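Local coordinates for ThiS/MoaD family protein (Amycolatopsis orientalis, PDB 4N6E) that probably acts as a CysO-type sulfur carrier, bringing sulfur to the thiosugar synthase BexX for 2-thiosugar biosynthesis, at residues V21-K24 with E30-D33. Sequence-based numbering, arbitrary orientation.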
ATOM      1  N   VAL B  21     -21.369  -5.105 -46.025  1.00 82.97           N
ATOM      2  CA  VAL B  21     -22.462  -5.673 -46.810  1.00 82.26           C
ATOM      3  C   VAL B  21     -23.008  -4.668 -47.826  1.00 83.20           C
ATOM      4  O   VAL B  21     -22.877  -3.454 -47.652  1.00 79.61           O
ATOM      5  CB  VAL B  21     -23.621  -6.193 -45.931  1.00 81.45           C
ATOM      6  CG1 VAL B  21     -23.110  -7.170 -44.882  1.00 81.73           C
ATOM      7  CG2 VAL B  21     -24.376  -5.052 -45.275  1.00 82.87           C
ATOM      8  N   GLU B  22     -23.612  -5.199 -48.887  1.00 83.08           N
ATOM      9  CA  GLU B  22     -24.255  -4.392 -49.914  1.00 78.40           C
ATOM     10  C   GLU B  22     -25.737  -4.253 -49.608  1.00 73.14           C
ATOM     11  O   GLU B  22     -26.337  -5.121 -48.964  1.00 65.30           O
ATOM     12  CB  GLU B  22     -24.068  -5.034 -51.288  1.00 83.02           C
ATOM     13  CG  GLU B  22     -22.637  -5.027 -51.788  1.00 86.84           C
ATOM     14  CD  GLU B  22     -22.116  -3.623 -52.014  1.00 89.58           C
ATOM     15  OE1 GLU B  22     -22.234  -3.116 -53.148  1.00 91.71           O
ATOM     16  OE2 GLU B  22     -21.609  -3.019 -51.046  1.00 92.98           O
ATOM     17  N   ALA B  23     -26.324  -3.150 -50.065  1.00 72.50           N
ATOM     18  CA  ALA B  23     -27.741  -2.895 -49.825  1.00 72.04           C
ATOM     19  C   ALA B  23     -28.336  -1.818 -50.742  1.00 68.74           C
ATOM     20  O   ALA B  23     -27.623  -1.122 -51.481  1.00 58.71           O
ATOM     21  CB  ALA B  23     -27.963  -2.531 -48.360  1.00 74.09           C
ATOM     22  N   LYS B  24     -29.663  -1.715 -50.675  1.00 71.38           N
ATOM     23  CA  LYS B  24     -30.444  -0.788 -51.486  1.00 75.49           C
ATOM     24  C   LYS B  24     -31.514  -0.131 -50.618  1.00 71.87           C
ATOM     25  O   LYS B  24     -32.172  -0.798 -49.802  1.00 66.31           O
ATOM     26  CB  LYS B  24     -31.114  -1.532 -52.652  1.00 81.31           C
ATOM     27  CG  LYS B  24     -30.150  -1.981 -53.738  1.00 85.67           C
ATOM     28  CD  LYS B  24     -30.802  -2.942 -54.728  1.00 91.49           C
ATOM     29  CE  LYS B  24     -29.767  -3.602 -55.633  1.00 94.40           C
ATOM     30  NZ  LYS B  24     -28.936  -2.614 -56.384  1.00 93.58           N
ATOM     31  N   GLU B  30     -34.673   2.120 -44.559  1.00 62.92           N
ATOM     32  CA  GLU B  30     -34.774   1.179 -45.667  1.00 64.13           C
ATOM     33  C   GLU B  30     -33.484   0.373 -45.772  1.00 63.24           C
ATOM     34  O   GLU B  30     -33.532  -0.835 -45.984  1.00 67.13           O
ATOM     35  CB  GLU B  30     -35.087   1.897 -46.990  1.00 63.80           C
ATOM     36  CG  GLU B  30     -36.522   2.417 -47.074  1.00 64.59           C
ATOM     37  CD  GLU B  30     -36.870   3.025 -48.425  1.00 63.97           C
ATOM     38  OE1 GLU B  30     -35.970   3.560 -49.115  1.00 62.69           O
ATOM     39  OE2 GLU B  30     -38.059   2.966 -48.795  1.00 59.73           O
ATOM     40  N   ILE B  31     -32.342   1.034 -45.604  1.00 60.90           N
ATOM     41  CA  ILE B  31     -31.038   0.354 -45.643  1.00 63.92           C
ATOM     42  C   ILE B  31     -30.895  -0.653 -44.500  1.00 66.05           C
ATOM     43  O   ILE B  31     -30.187  -1.655 -44.629  1.00 69.71           O
ATOM     44  CB  ILE B  31     -29.862   1.350 -45.563  1.00 63.69           C
ATOM     45  CG1 ILE B  31     -29.861   2.284 -46.776  1.00 66.44           C
ATOM     46  CG2 ILE B  31     -28.529   0.618 -45.462  1.00 62.82           C
ATOM     47  CD1 ILE B  31     -29.377   1.651 -48.066  1.00 69.04           C
ATOM     48  N   ILE B  32     -31.558  -0.387 -43.382  1.00 64.74           N
ATOM     49  CA  ILE B  32     -31.512  -1.301 -42.254  1.00 65.63           C
ATOM     50  C   ILE B  32     -32.367  -2.525 -42.598  1.00 68.39           C
ATOM     51  O   ILE B  32     -31.846  -3.636 -42.666  1.00 72.03           O
ATOM     52  CB  ILE B  32     -31.910  -0.586 -40.936  1.00 62.06           C
ATOM     53  CG1 ILE B  32     -30.736   0.293 -40.475  1.00 62.21           C
ATOM     54  CG2 ILE B  32     -32.278  -1.579 -39.841  1.00 58.93           C
ATOM     55  CD1 ILE B  32     -31.052   1.244 -39.336  1.00 61.65           C
ATOM     56  N   ASP B  33     -33.657  -2.301 -42.851  1.00 70.64           N
ATOM     57  CA  ASP B  33     -34.603  -3.360 -43.254  1.00 67.48           C
ATOM     58  C   ASP B  33     -34.047  -4.297 -44.347  1.00 67.48           C
ATOM     59  O   ASP B  33     -34.243  -5.509 -44.288  1.00 65.02           O
ATOM     60  CB  ASP B  33     -35.915  -2.732 -43.750  1.00 65.96           C
ATOM     61  CG  ASP B  33     -36.763  -2.141 -42.626  1.00 65.75           C
ATOM     62  OD1 ASP B  33     -36.563  -2.508 -41.452  1.00 68.78           O
ATOM     63  OD2 ASP B  33     -37.647  -1.307 -42.920  1.00 63.93           O
TER
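Ile-31 packs against Ala-23 and the backbone of Lys-24 in a small apolar contact between the edge strand 20-23 and the helix 28-38 that follows it in the chain. The two branches of the isoleucine divide the work. With CG1 beside the backbone N (chi1 -63°), CG2 stands anti to that N and lies 4.3 Å from CB of Ala-23, whose methyl points toward the helix. CD1 of Ile-31, at the end of the other branch, comes to 3.8 Å from C of Lys-24. Here the lysine offers main chain alone, because its CB is directed away from the helix.

In this protein of the ThiS family, part of the ubiquitin clan, the pairing illustrates how a beta-grasp fold lays its helix across a mixed sheet. Backbone bonds of Val-21 with Val-5 and of Ala-23 with Val-3 tie the edge strand to strand 3-6, and Ile-31 reaches Val-3 and Val-5 as well, so its side chain spans two neighbouring strands. Ala-23 also touches Val-35, one turn further along the helix.

Polar links lie beside this buried apolar patch. OD2 of Asp-34 accepts a hydrogen bond from the backbone N of Lys-24, tying the backbone at Lys-24 to the helix, while Glu-30 turns its carboxylate back to the connecting loop, where OE1 accepts a hydrogen bond from N of Ala-26.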